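Local coordinates for ATP/GTP-binding site-containing protein A (Brucella abortus, PDB 6NTR) that works in the periplasm, where it helps keep the cell envelope intact, at residues E131-K136 with W188-A193. Residues are numbered along the deposited sequence; the frame is centred on the assembly and turned at random.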
loop_
_atom_site.group_PDB
_atom_site.type_symbol
_atom_site.label_atom_id
_atom_site.label_comp_id
_atom_site.label_asym_id
_atom_site.label_seq_id
_atom_site.Cartn_x
_atom_site.Cartn_y
_atom_site.Cartn_z
ATOM N N GLU A 131 1.890 -11.495 -3.344
ATOM C CA GLU A 131 2.421 -12.689 -3.995
ATOM C C GLU A 131 1.440 -13.244 -5.009
ATOM O O GLU A 131 1.834 -13.689 -6.090
ATOM C CB GLU A 131 2.757 -13.756 -2.956
ATOM C CG GLU A 131 3.999 -13.470 -2.170
ATOM C CD GLU A 131 4.356 -14.599 -1.241
ATOM O OE1 GLU A 131 3.532 -14.928 -0.359
ATOM O OE2 GLU A 131 5.458 -15.162 -1.391
ATOM N N GLU A 132 0.156 -13.232 -4.670
ATOM C CA GLU A 132 -0.874 -13.694 -5.591
ATOM C C GLU A 132 -0.973 -12.795 -6.811
ATOM O O GLU A 132 -1.286 -13.258 -7.910
ATOM C CB GLU A 132 -2.202 -13.731 -4.859
ATOM C CG GLU A 132 -3.359 -14.124 -5.678
ATOM C CD GLU A 132 -4.623 -13.865 -4.925
ATOM O OE1 GLU A 132 -4.872 -12.676 -4.615
ATOM O OE2 GLU A 132 -5.342 -14.841 -4.613
ATOM N N LEU A 133 -0.771 -11.499 -6.620
ATOM C CA LEU A 133 -0.768 -10.589 -7.748
ATOM C C LEU A 133 0.335 -10.946 -8.723
ATOM O O LEU A 133 0.103 -10.996 -9.933
ATOM C CB LEU A 133 -0.620 -9.164 -7.238
ATOM C CG LEU A 133 -0.278 -8.001 -8.164
ATOM C CD1 LEU A 133 -0.994 -8.060 -9.480
ATOM C CD2 LEU A 133 -0.676 -6.754 -7.446
ATOM N N ILE A 134 1.537 -11.222 -8.216
ATOM C CA ILE A 134 2.651 -11.583 -9.093
ATOM C C ILE A 134 2.371 -12.899 -9.796
ATOM O O ILE A 134 2.567 -13.022 -11.008
ATOM C CB ILE A 134 3.979 -11.651 -8.314
ATOM C CG1 ILE A 134 4.335 -10.295 -7.715
ATOM C CG2 ILE A 134 5.109 -12.086 -9.216
ATOM C CD1 ILE A 134 5.446 -10.368 -6.701
ATOM N N GLY A 135 1.926 -13.902 -9.052
ATOM C CA GLY A 135 1.659 -15.205 -9.625
ATOM C C GLY A 135 0.644 -15.124 -10.742
ATOM O O GLY A 135 0.911 -15.528 -11.873
ATOM N N LYS A 136 -0.524 -14.578 -10.428
ATOM C CA LYS A 136 -1.538 -14.379 -11.450
ATOM C C LYS A 136 -0.955 -13.642 -12.648
ATOM O O LYS A 136 -1.186 -14.025 -13.795
ATOM C CB LYS A 136 -2.730 -13.634 -10.846
ATOM C CG LYS A 136 -3.377 -14.447 -9.726
ATOM C CD LYS A 136 -4.842 -14.140 -9.488
ATOM C CE LYS A 136 -5.495 -15.242 -8.644
ATOM N NZ LYS A 136 -6.988 -15.205 -8.633
ATOM N N TRP A 188 5.053 -4.898 -14.844
ATOM C CA TRP A 188 3.678 -5.060 -15.245
ATOM C C TRP A 188 2.946 -3.827 -14.795
ATOM O O TRP A 188 3.108 -3.412 -13.664
ATOM C CB TRP A 188 3.029 -6.221 -14.517
ATOM C CG TRP A 188 3.443 -7.556 -14.945
ATOM C CD1 TRP A 188 3.141 -8.168 -16.114
ATOM C CD2 TRP A 188 4.205 -8.486 -14.191
ATOM N NE1 TRP A 188 3.682 -9.412 -16.148
ATOM C CE2 TRP A 188 4.343 -9.636 -14.973
ATOM C CE3 TRP A 188 4.790 -8.457 -12.930
ATOM C CZ2 TRP A 188 5.045 -10.745 -14.538
ATOM C CZ3 TRP A 188 5.478 -9.547 -12.504
ATOM C CH2 TRP A 188 5.604 -10.680 -13.300
ATOM N N PRO A 189 2.178 -3.197 -15.685
ATOM C CA PRO A 189 1.409 -2.073 -15.169
ATOM C C PRO A 189 0.319 -2.688 -14.326
ATOM O O PRO A 189 -0.267 -3.658 -14.758
ATOM C CB PRO A 189 0.836 -1.439 -16.423
ATOM C CG PRO A 189 1.729 -1.883 -17.523
ATOM C CD PRO A 189 2.138 -3.268 -17.150
ATOM N N VAL A 190 0.049 -2.148 -13.148
ATOM C CA VAL A 190 -0.971 -2.727 -12.291
ATOM C C VAL A 190 -1.841 -1.614 -11.752
ATOM O O VAL A 190 -1.335 -0.580 -11.302
ATOM C CB VAL A 190 -0.367 -3.551 -11.144
ATOM C CG1 VAL A 190 -1.445 -4.365 -10.499
ATOM C CG2 VAL A 190 0.723 -4.450 -11.653
ATOM N N THR A 191 -3.150 -1.820 -11.830
ATOM C CA THR A 191 -4.150 -0.959 -11.224
ATOM C C THR A 191 -4.916 -1.796 -10.211
ATOM O O THR A 191 -5.441 -2.857 -10.550
ATOM C CB THR A 191 -5.091 -0.372 -12.286
ATOM O OG1 THR A 191 -4.348 0.453 -13.191
ATOM C CG2 THR A 191 -6.175 0.463 -11.648
ATOM N N ILE A 192 -4.958 -1.340 -8.970
ATOM C CA ILE A 192 -5.757 -1.984 -7.938
ATOM C C ILE A 192 -6.824 -0.996 -7.500
ATOM O O ILE A 192 -6.501 0.119 -7.074
ATOM C CB ILE A 192 -4.892 -2.443 -6.757
ATOM C CG1 ILE A 192 -3.778 -3.356 -7.271
ATOM C CG2 ILE A 192 -5.734 -3.163 -5.748
ATOM C CD1 ILE A 192 -3.024 -4.087 -6.197
ATOM N N ALA A 193 -8.091 -1.383 -7.645
ATOM C CA ALA A 193 -9.214 -0.582 -7.183
ATOM C C ALA A 193 -9.804 -1.230 -5.945
ATOM O O ALA A 193 -10.031 -2.442 -5.928
ATOM C CB ALA A 193 -10.285 -0.435 -8.261
#
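Leu133 turns CG trans to the backbone N (chi1 166°), which carries its methyls across from helix 126-138 to Val190 and Ile192, while Val190 likewise holds CG1 trans to N (chi1 -167°), the branch that meets the leucine. This is a helix packed against one face of the curled antiparallel beta structure of the EipB-like, barrel-like fold, here against strand 187-195. Trp188, Val190 and Ile192 are alternate residues of that strand, so all three side chains leave it on the side that faces the helix. The helix segment runs at 129° to the strand segment, their axes approaching to 11.2 Å, and side chains alone bridge the interval.

CG1 of Val190 sits against both methyls of Leu133, 3.9 Å from CD1 and 4.0 Å from CD2, the two side chains lying alongside and pointing opposite ways; CD2 of Leu133 also meets CD1 of Ile192 tip to tip, at 3.8 Å. Val163 and Leu213, from the strands that flank 187-195, also touch this leucine, and Tyr144 joins them. No hydrogen bond links the two segments; the contact is apolar and lies in the protein interior.

One helix position further on, the side chains of Ile134 and Trp188 run roughly perpendicular, and CG2 of Ile134 comes to the ring at a slant, 4.2 Å from CZ3 of Trp188.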